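Serine/threonine-protein kinase Tel1 (Chaetomium thermophilum, PDB 6SKY) probably phosphorylates serine and threonine residues followed by glutamine, histone H2A among its likely substrates, to start checkpoint signalling after DNA damage. Local coordinates at residues S1815-L1820 against W1866-M1871; F1800-V1805 against L1847-Q1852. All coordinates share one frame; numbering follows the deposited sequence.

Contact 1: S1815-L1820 against W1866-M1871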
ATOM      1  N   SER A1815      64.945  -4.278  14.353  1.00 55.40           N
ATOM      2  CA  SER A1815      65.169  -5.216  13.262  1.00 55.40           C
ATOM      3  C   SER A1815      63.933  -6.049  12.952  1.00 55.40           C
ATOM      4  O   SER A1815      63.542  -6.173  11.787  1.00 55.40           O
ATOM      5  CB  SER A1815      66.344  -6.129  13.606  1.00 55.40           C
ATOM      6  OG  SER A1815      66.612  -7.029  12.548  1.00 55.40           O
ATOM      7  N   ALA A1816      63.319  -6.638  13.982  1.00 50.19           N
ATOM      8  CA  ALA A1816      62.140  -7.464  13.762  1.00 50.19           C
ATOM      9  C   ALA A1816      60.979  -6.646  13.230  1.00 50.19           C
ATOM     10  O   ALA A1816      60.201  -7.141  12.412  1.00 50.19           O
ATOM     11  CB  ALA A1816      61.735  -8.170  15.048  1.00 50.19           C
ATOM     12  N   LYS A1817      60.848  -5.396  13.670  1.00 48.32           N
ATOM     13  CA  LYS A1817      59.795  -4.548  13.134  1.00 48.32           C
ATOM     14  C   LYS A1817      59.985  -4.332  11.644  1.00 48.32           C
ATOM     15  O   LYS A1817      59.045  -4.482  10.861  1.00 48.32           O
ATOM     16  CB  LYS A1817      59.761  -3.209  13.860  1.00 48.32           C
ATOM     17  CG  LYS A1817      58.795  -2.240  13.228  1.00 48.32           C
ATOM     18  CD  LYS A1817      58.832  -0.895  13.894  1.00 48.32           C
ATOM     19  CE  LYS A1817      57.872   0.055  13.220  1.00 48.32           C
ATOM     20  NZ  LYS A1817      57.748   1.329  13.968  1.00 48.32           N
ATOM     21  N   ARG A1818      61.206  -3.994  11.235  1.00 53.39           N
ATOM     22  CA  ARG A1818      61.492  -3.771   9.824  1.00 53.39           C
ATOM     23  C   ARG A1818      61.235  -5.027   9.003  1.00 53.39           C
ATOM     24  O   ARG A1818      60.576  -4.975   7.961  1.00 53.39           O
ATOM     25  CB  ARG A1818      62.935  -3.306   9.666  1.00 53.39           C
ATOM     26  CG  ARG A1818      63.367  -3.118   8.235  1.00 53.39           C
ATOM     27  CD  ARG A1818      64.856  -2.857   8.145  1.00 53.39           C
ATOM     28  NE  ARG A1818      65.632  -3.928   8.761  1.00 53.39           N
ATOM     29  CZ  ARG A1818      65.898  -5.087   8.171  1.00 53.39           C
ATOM     30  NH1 ARG A1818      65.445  -5.330   6.951  1.00 53.39           N
ATOM     31  NH2 ARG A1818      66.610  -6.008   8.805  1.00 53.39           N
ATOM     32  N   GLU A1819      61.727  -6.173   9.474  1.00 54.65           N
ATOM     33  CA  GLU A1819      61.574  -7.409   8.713  1.00 54.65           C
ATOM     34  C   GLU A1819      60.112  -7.814   8.589  1.00 54.65           C
ATOM     35  O   GLU A1819      59.636  -8.139   7.494  1.00 54.65           O
ATOM     36  CB  GLU A1819      62.382  -8.522   9.369  1.00 54.65           C
ATOM     37  CG  GLU A1819      63.872  -8.281   9.374  1.00 54.65           C
ATOM     38  CD  GLU A1819      64.625  -9.340  10.154  1.00 54.65           C
ATOM     39  OE1 GLU A1819      64.078  -9.848  11.154  1.00 54.65           O
ATOM     40  OE2 GLU A1819      65.766  -9.667   9.764  1.00 54.65           O
ATOM     41  N   LEU A1820      59.378  -7.799   9.704  1.00 48.24           N
ATOM     42  CA  LEU A1820      57.983  -8.214   9.680  1.00 48.24           C
ATOM     43  C   LEU A1820      57.127  -7.248   8.880  1.00 48.24           C
ATOM     44  O   LEU A1820      56.234  -7.671   8.143  1.00 48.24           O
ATOM     45  CB  LEU A1820      57.453  -8.340  11.103  1.00 48.24           C
ATOM     46  CG  LEU A1820      57.832  -9.602  11.862  1.00 48.24           C
ATOM     47  CD1 LEU A1820      57.535  -9.435  13.325  1.00 48.24           C
ATOM     48  CD2 LEU A1820      57.063 -10.765  11.308  1.00 48.24           C
ATOM     49  N   TRP A1866      53.486  -0.537  16.448  1.00 30.84           N
ATOM     50  CA  TRP A1866      54.125  -1.820  16.703  1.00 30.84           C
ATOM     51  C   TRP A1866      54.692  -2.391  15.412  1.00 30.84           C
ATOM     52  O   TRP A1866      55.883  -2.690  15.319  1.00 30.84           O
ATOM     53  CB  TRP A1866      53.130  -2.790  17.331  1.00 30.84           C
ATOM     54  CG  TRP A1866      52.882  -2.577  18.775  1.00 30.84           C
ATOM     55  CD1 TRP A1866      51.707  -2.245  19.355  1.00 30.84           C
ATOM     56  CD2 TRP A1866      53.826  -2.708  19.833  1.00 30.84           C
ATOM     57  NE1 TRP A1866      51.855  -2.153  20.709  1.00 30.84           N
ATOM     58  CE2 TRP A1866      53.153  -2.434  21.027  1.00 30.84           C
ATOM     59  CE3 TRP A1866      55.180  -3.029  19.886  1.00 30.84           C
ATOM     60  CZ2 TRP A1866      53.784  -2.464  22.256  1.00 30.84           C
ATOM     61  CZ3 TRP A1866      55.798  -3.056  21.101  1.00 30.84           C
ATOM     62  CH2 TRP A1866      55.106  -2.776  22.271  1.00 30.84           C
ATOM     63  N   LEU A1867      53.849  -2.535  14.406  1.00 36.26           N
ATOM     64  CA  LEU A1867      54.242  -2.867  13.049  1.00 36.26           C
ATOM     65  C   LEU A1867      53.818  -1.715  12.147  1.00 36.26           C
ATOM     66  O   LEU A1867      53.369  -0.672  12.616  1.00 36.26           O
ATOM     67  CB  LEU A1867      53.619  -4.189  12.611  1.00 36.26           C
ATOM     68  CG  LEU A1867      54.004  -5.412  13.430  1.00 36.26           C
ATOM     69  CD1 LEU A1867      53.249  -6.618  12.954  1.00 36.26           C
ATOM     70  CD2 LEU A1867      55.479  -5.653  13.321  1.00 36.26           C
ATOM     71  N   ASP A1868      53.966  -1.900  10.843  1.00 41.79           N
ATOM     72  CA  ASP A1868      53.496  -0.924   9.863  1.00 41.79           C
ATOM     73  C   ASP A1868      52.621  -1.685   8.882  1.00 41.79           C
ATOM     74  O   ASP A1868      53.103  -2.216   7.880  1.00 41.79           O
ATOM     75  CB  ASP A1868      54.647  -0.214   9.177  1.00 41.79           C
ATOM     76  CG  ASP A1868      55.096   1.019   9.934  1.00 41.79           C
ATOM     77  OD1 ASP A1868      55.453   0.894  11.122  1.00 41.79           O
ATOM     78  OD2 ASP A1868      55.092   2.118   9.343  1.00 41.79           O
ATOM     79  N   VAL A1869      51.337  -1.738   9.181  1.00 33.99           N
ATOM     80  CA  VAL A1869      50.388  -2.535   8.424  1.00 33.99           C
ATOM     81  C   VAL A1869      49.616  -1.625   7.486  1.00 33.99           C
ATOM     82  O   VAL A1869      49.196  -0.529   7.868  1.00 33.99           O
ATOM     83  CB  VAL A1869      49.438  -3.294   9.364  1.00 33.99           C
ATOM     84  CG1 VAL A1869      48.637  -4.298   8.597  1.00 33.99           C
ATOM     85  CG2 VAL A1869      50.224  -3.969  10.448  1.00 33.99           C
ATOM     86  N   ASN A1870      49.452  -2.070   6.250  1.00 33.05           N
ATOM     87  CA  ASN A1870      48.537  -1.431   5.320  1.00 33.05           C
ATOM     88  C   ASN A1870      47.143  -1.941   5.637  1.00 33.05           C
ATOM     89  O   ASN A1870      46.827  -3.100   5.362  1.00 33.05           O
ATOM     90  CB  ASN A1870      48.937  -1.748   3.886  1.00 33.05           C
ATOM     91  CG  ASN A1870      48.177  -0.937   2.881  1.00 33.05           C
ATOM     92  OD1 ASN A1870      47.404  -1.472   2.095  1.00 33.05           O
ATOM     93  ND2 ASN A1870      48.386   0.368   2.899  1.00 33.05           N
ATOM     94  N   MET A1871      46.308  -1.087   6.224  1.00 29.70           N
ATOM     95  CA  MET A1871      45.044  -1.556   6.772  1.00 29.70           C
ATOM     96  C   MET A1871      44.037  -1.939   5.699  1.00 29.70           C
ATOM     97  O   MET A1871      43.126  -2.719   5.979  1.00 29.70           O
ATOM     98  CB  MET A1871      44.471  -0.499   7.703  1.00 29.70           C
ATOM     99  CG  MET A1871      45.147  -0.457   9.052  1.00 29.70           C
ATOM    100  SD  MET A1871      44.976  -2.017   9.928  1.00 29.70           S
ATOM    101  CE  MET A1871      46.094  -1.768  11.292  1.00 29.70           C
TER
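Lys-1817 carries most of this contact. It leaves the first turn of helix 1815-1827 and runs along residues 1866-1871, in the loop between helices 1836-1849 and 1871-1880. Its CG is anti to the backbone N (chi1 173°), and the chain beyond is fully extended. CB lies loosely near the carbonyl oxygen of Trp-1866. CG of Lys-1817 is the closest to that oxygen, with Trp-1866 O at 3.6 Å, and CD passes it at a similar range. CE then reaches the carboxylate of Asp-1868, crossing it obliquely, with OD1 of Asp-1868 3.3 Å from CE of Lys-1817. At the tip, NZ of Lys-1817 forms a long salt bridge to OD1 of Asp-1868 at 3.7 Å. NZ has a firmer partner in His-1865, whose backbone oxygen takes a hydrogen bond from it.

Further along the helix the contact is apolar: CD2 of Leu-1867 meets CB of Leu-1820 at 4.0 Å. Leu-1806 of helix 1793-1808 touches both Lys-1817 and Leu-1867.

The chemistry is therefore mixed. A buried leucine pair lies beside an aliphatic lysine stem that passes a carbonyl oxygen. The exposed Asp-1868 probably adds a modest electrostatic pull, while the bond to His-1865 ties the ammonium group to the loop.

Contact 2: F1800-V1805 against L1847-Q1852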
ATOM      1  N   PHE A1800      52.510 -13.765  21.661  1.00 30.55           N
ATOM      2  CA  PHE A1800      53.311 -13.388  22.814  1.00 30.55           C
ATOM      3  C   PHE A1800      54.773 -13.230  22.437  1.00 30.55           C
ATOM      4  O   PHE A1800      55.446 -12.311  22.907  1.00 30.55           O
ATOM      5  CB  PHE A1800      53.151 -14.425  23.915  1.00 30.55           C
ATOM      6  CG  PHE A1800      51.739 -14.652  24.325  1.00 30.55           C
ATOM      7  CD1 PHE A1800      50.976 -13.622  24.815  1.00 30.55           C
ATOM      8  CD2 PHE A1800      51.177 -15.893  24.240  1.00 30.55           C
ATOM      9  CE1 PHE A1800      49.686 -13.831  25.194  1.00 30.55           C
ATOM     10  CE2 PHE A1800      49.886 -16.095  24.623  1.00 30.55           C
ATOM     11  CZ  PHE A1800      49.145 -15.062  25.100  1.00 30.55           C
ATOM     12  N   VAL A1801      55.277 -14.107  21.575  1.00 30.20           N
ATOM     13  CA  VAL A1801      56.666 -14.010  21.151  1.00 30.20           C
ATOM     14  C   VAL A1801      56.883 -12.747  20.338  1.00 30.20           C
ATOM     15  O   VAL A1801      57.847 -12.003  20.563  1.00 30.20           O
ATOM     16  CB  VAL A1801      57.070 -15.263  20.359  1.00 30.20           C
ATOM     17  CG1 VAL A1801      58.470 -15.124  19.841  1.00 30.20           C
ATOM     18  CG2 VAL A1801      56.959 -16.484  21.226  1.00 30.20           C
ATOM     19  N   VAL A1802      56.001 -12.489  19.371  1.00 28.06           N
ATOM     20  CA  VAL A1802      56.142 -11.292  18.547  1.00 28.06           C
ATOM     21  C   VAL A1802      56.131 -10.045  19.416  1.00 28.06           C
ATOM     22  O   VAL A1802      56.965  -9.147  19.255  1.00 28.06           O
ATOM     23  CB  VAL A1802      55.037 -11.240  17.484  1.00 28.06           C
ATOM     24  CG1 VAL A1802      55.041  -9.908  16.814  1.00 28.06           C
ATOM     25  CG2 VAL A1802      55.243 -12.317  16.474  1.00 28.06           C
ATOM     26  N   HIS A1803      55.197  -9.975  20.364  1.00 27.09           N
ATOM     27  CA  HIS A1803      55.119  -8.801  21.218  1.00 27.09           C
ATOM     28  C   HIS A1803      56.356  -8.658  22.088  1.00 27.09           C
ATOM     29  O   HIS A1803      56.865  -7.551  22.260  1.00 27.09           O
ATOM     30  CB  HIS A1803      53.871  -8.854  22.086  1.00 27.09           C
ATOM     31  CG  HIS A1803      53.817  -7.776  23.119  1.00 27.09           C
ATOM     32  ND1 HIS A1803      53.624  -8.033  24.455  1.00 27.09           N
ATOM     33  CD2 HIS A1803      53.944  -6.436  23.010  1.00 27.09           C
ATOM     34  CE1 HIS A1803      53.632  -6.899  25.127  1.00 27.09           C
ATOM     35  NE2 HIS A1803      53.823  -5.914  24.272  1.00 27.09           N
ATOM     36  N   LEU A1804      56.849  -9.756  22.663  1.00 32.80           N
ATOM     37  CA  LEU A1804      58.021  -9.662  23.525  1.00 32.80           C
ATOM     38  C   LEU A1804      59.236  -9.169  22.756  1.00 32.80           C
ATOM     39  O   LEU A1804      59.988  -8.323  23.249  1.00 32.80           O
ATOM     40  CB  LEU A1804      58.313 -11.011  24.169  1.00 32.80           C
ATOM     41  CG  LEU A1804      57.480 -11.370  25.390  1.00 32.80           C
ATOM     42  CD1 LEU A1804      57.701 -12.803  25.751  1.00 32.80           C
ATOM     43  CD2 LEU A1804      57.867 -10.495  26.540  1.00 32.80           C
ATOM     44  N   VAL A1805      59.427  -9.656  21.533  1.00 33.57           N
ATOM     45  CA  VAL A1805      60.570  -9.209  20.746  1.00 33.57           C
ATOM     46  C   VAL A1805      60.431  -7.738  20.372  1.00 33.57           C
ATOM     47  O   VAL A1805      61.380  -6.951  20.510  1.00 33.57           O
ATOM     48  CB  VAL A1805      60.733 -10.090  19.501  1.00 33.57           C
ATOM     49  CG1 VAL A1805      61.749  -9.493  18.574  1.00 33.57           C
ATOM     50  CG2 VAL A1805      61.145 -11.469  19.912  1.00 33.57           C
ATOM     51  N   LEU A1847      45.805  -8.029  15.658  1.00 21.87           N
ATOM     52  CA  LEU A1847      44.777  -7.668  16.624  1.00 21.87           C
ATOM     53  C   LEU A1847      45.329  -7.651  18.039  1.00 21.87           C
ATOM     54  O   LEU A1847      45.052  -6.732  18.809  1.00 21.87           O
ATOM     55  CB  LEU A1847      43.608  -8.636  16.533  1.00 21.87           C
ATOM     56  CG  LEU A1847      42.666  -8.517  15.354  1.00 21.87           C
ATOM     57  CD1 LEU A1847      41.586  -9.536  15.519  1.00 21.87           C
ATOM     58  CD2 LEU A1847      42.096  -7.142  15.319  1.00 21.87           C
ATOM     59  N   TYR A1848      46.100  -8.670  18.409  1.00 19.43           N
ATOM     60  CA  TYR A1848      46.643  -8.719  19.760  1.00 19.43           C
ATOM     61  C   TYR A1848      47.579  -7.554  20.023  1.00 19.43           C
ATOM     62  O   TYR A1848      47.587  -6.996  21.120  1.00 19.43           O
ATOM     63  CB  TYR A1848      47.365 -10.039  19.993  1.00 19.43           C
ATOM     64  CG  TYR A1848      48.053 -10.112  21.325  1.00 19.43           C
ATOM     65  CD1 TYR A1848      47.336 -10.346  22.473  1.00 19.43           C
ATOM     66  CD2 TYR A1848      49.418  -9.948  21.431  1.00 19.43           C
ATOM     67  CE1 TYR A1848      47.949 -10.406  23.678  1.00 19.43           C
ATOM     68  CE2 TYR A1848      50.037 -10.004  22.638  1.00 19.43           C
ATOM     69  CZ  TYR A1848      49.296 -10.236  23.758  1.00 19.43           C
ATOM     70  OH  TYR A1848      49.905 -10.301  24.976  1.00 19.43           O
ATOM     71  N   LEU A1849      48.384  -7.176  19.038  1.00 25.01           N
ATOM     72  CA  LEU A1849      49.288  -6.055  19.242  1.00 25.01           C
ATOM     73  C   LEU A1849      48.535  -4.746  19.383  1.00 25.01           C
ATOM     74  O   LEU A1849      49.032  -3.816  20.018  1.00 25.01           O
ATOM     75  CB  LEU A1849      50.286  -5.961  18.099  1.00 25.01           C
ATOM     76  CG  LEU A1849      51.439  -6.951  18.083  1.00 25.01           C
ATOM     77  CD1 LEU A1849      52.170  -6.800  16.792  1.00 25.01           C
ATOM     78  CD2 LEU A1849      52.355  -6.709  19.240  1.00 25.01           C
ATOM     79  N   ARG A1850      47.349  -4.643  18.790  1.00 25.94           N
ATOM     80  CA  ARG A1850      46.535  -3.447  18.988  1.00 25.94           C
ATOM     81  C   ARG A1850      46.054  -3.255  20.421  1.00 25.94           C
ATOM     82  O   ARG A1850      45.561  -2.175  20.738  1.00 25.94           O
ATOM     83  CB  ARG A1850      45.324  -3.476  18.075  1.00 25.94           C
ATOM     84  CG  ARG A1850      45.500  -2.742  16.784  1.00 25.94           C
ATOM     85  CD  ARG A1850      44.207  -2.786  16.025  1.00 25.94           C
ATOM     86  NE  ARG A1850      43.068  -2.658  16.926  1.00 25.94           N
ATOM     87  CZ  ARG A1850      42.484  -1.506  17.232  1.00 25.94           C
ATOM     88  NH1 ARG A1850      42.931  -0.378  16.709  1.00 25.94           N
ATOM     89  NH2 ARG A1850      41.455  -1.486  18.065  1.00 25.94           N
ATOM     90  N   THR A1851      46.154  -4.256  21.285  1.00 24.73           N
ATOM     91  CA  THR A1851      45.683  -4.132  22.656  1.00 24.73           C
ATOM     92  C   THR A1851      46.805  -3.941  23.660  1.00 24.73           C
ATOM     93  O   THR A1851      46.538  -3.907  24.860  1.00 24.73           O
ATOM     94  CB  THR A1851      44.864  -5.359  23.061  1.00 24.73           C
ATOM     95  OG1 THR A1851      45.736  -6.470  23.261  1.00 24.73           O
ATOM     96  CG2 THR A1851      43.870  -5.717  21.997  1.00 24.73           C
ATOM     97  N   GLN A1852      48.043  -3.816  23.210  1.00 27.08           N
ATOM     98  CA  GLN A1852      49.175  -3.717  24.109  1.00 27.08           C
ATOM     99  C   GLN A1852      49.699  -2.299  24.122  1.00 27.08           C
ATOM    100  O   GLN A1852      49.984  -1.748  23.055  1.00 27.08           O
ATOM    101  CB  GLN A1852      50.290  -4.677  23.685  1.00 27.08           C
ATOM    102  CG  GLN A1852      49.924  -6.134  23.790  1.00 27.08           C
ATOM    103  CD  GLN A1852      49.421  -6.501  25.155  1.00 27.08           C
ATOM    104  OE1 GLN A1852      48.315  -6.995  25.303  1.00 27.08           O
ATOM    105  NE2 GLN A1852      50.228  -6.262  26.164  1.00 27.08           N
TER
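The carbonyl oxygen of Tyr-1848 is held by two donors, both from Thr-1851. One is the backbone N of Thr-1851, at 3.1 Å from Tyr-1848 O. The other is its hydroxyl: OG1 of Thr-1851 gives a hydrogen bond to a lone pair of Tyr-1848 O, 2.9 Å away and in the carbonyl plane. The chain then makes a type I beta turn from Leu-1849 to Gln-1852.

Three side chains of this segment meet helix 1793-1808. Phe-1800 points its edge at the face of the Tyr-1848 ring in an offset edge-to-face pair. The centroids of the Phe-1800 and Tyr-1848 rings are 5.5 Å apart, and the planes stand at 82°. The edge of Phe-1800, at CD1 and CE1, lies beside the phenol end of the tyrosine. His-1803 has CG anti to the backbone N (chi1 172°), and its ring meets Gln-1852. CG of Gln-1852 sits over the centre of one face, 4.0 Å from the centroid of the His-1803 ring, as a CH-pi contact. The bend of Gln-1852 at chi2 (-54°) turns its amide back past the ring. CB of His-1803 also rests on CD2 of Leu-1849 at 3.9 Å.

Ser-1670 OG is hydrogen-bonded to both ND1 of His-1803 and OH of Tyr-1848. An alanine at His-1803 would remove the ring and would probably lose the CH-pi contact with Gln-1852 and the link to Ser-1670.

Largely buried packing of helix 1793-1808 on helix 1836-1849 and the turn after it, with one edge-to-face aromatic pair, is consistent with the alpha solenoid of this kinase.

Contacts 1 and 2 are neighbours, with centres 12 Å apart. Their segments alternate along the chain, so successive helices and the loop after them are interleaved. Trp-1866 is the main bridge. Its NE1 probably gives a hydrogen bond to the backbone oxygen of Gln-1852, with NE1 of Trp-1866 and O of Gln-1852 3.0 Å apart. Its ring meets that of His-1803 edge-to-face, with CH2 of Trp-1866 3.9 Å from CD2 of His-1803. A second bridge joins helix 1815-1827 to helix 1793-1808, where CB of Ala-1816 lies 3.8 Å from CG1 of Val-1805. The two contacts thus form one continuous packed region. It lies away from the nucleotide pocket and the magnesium site.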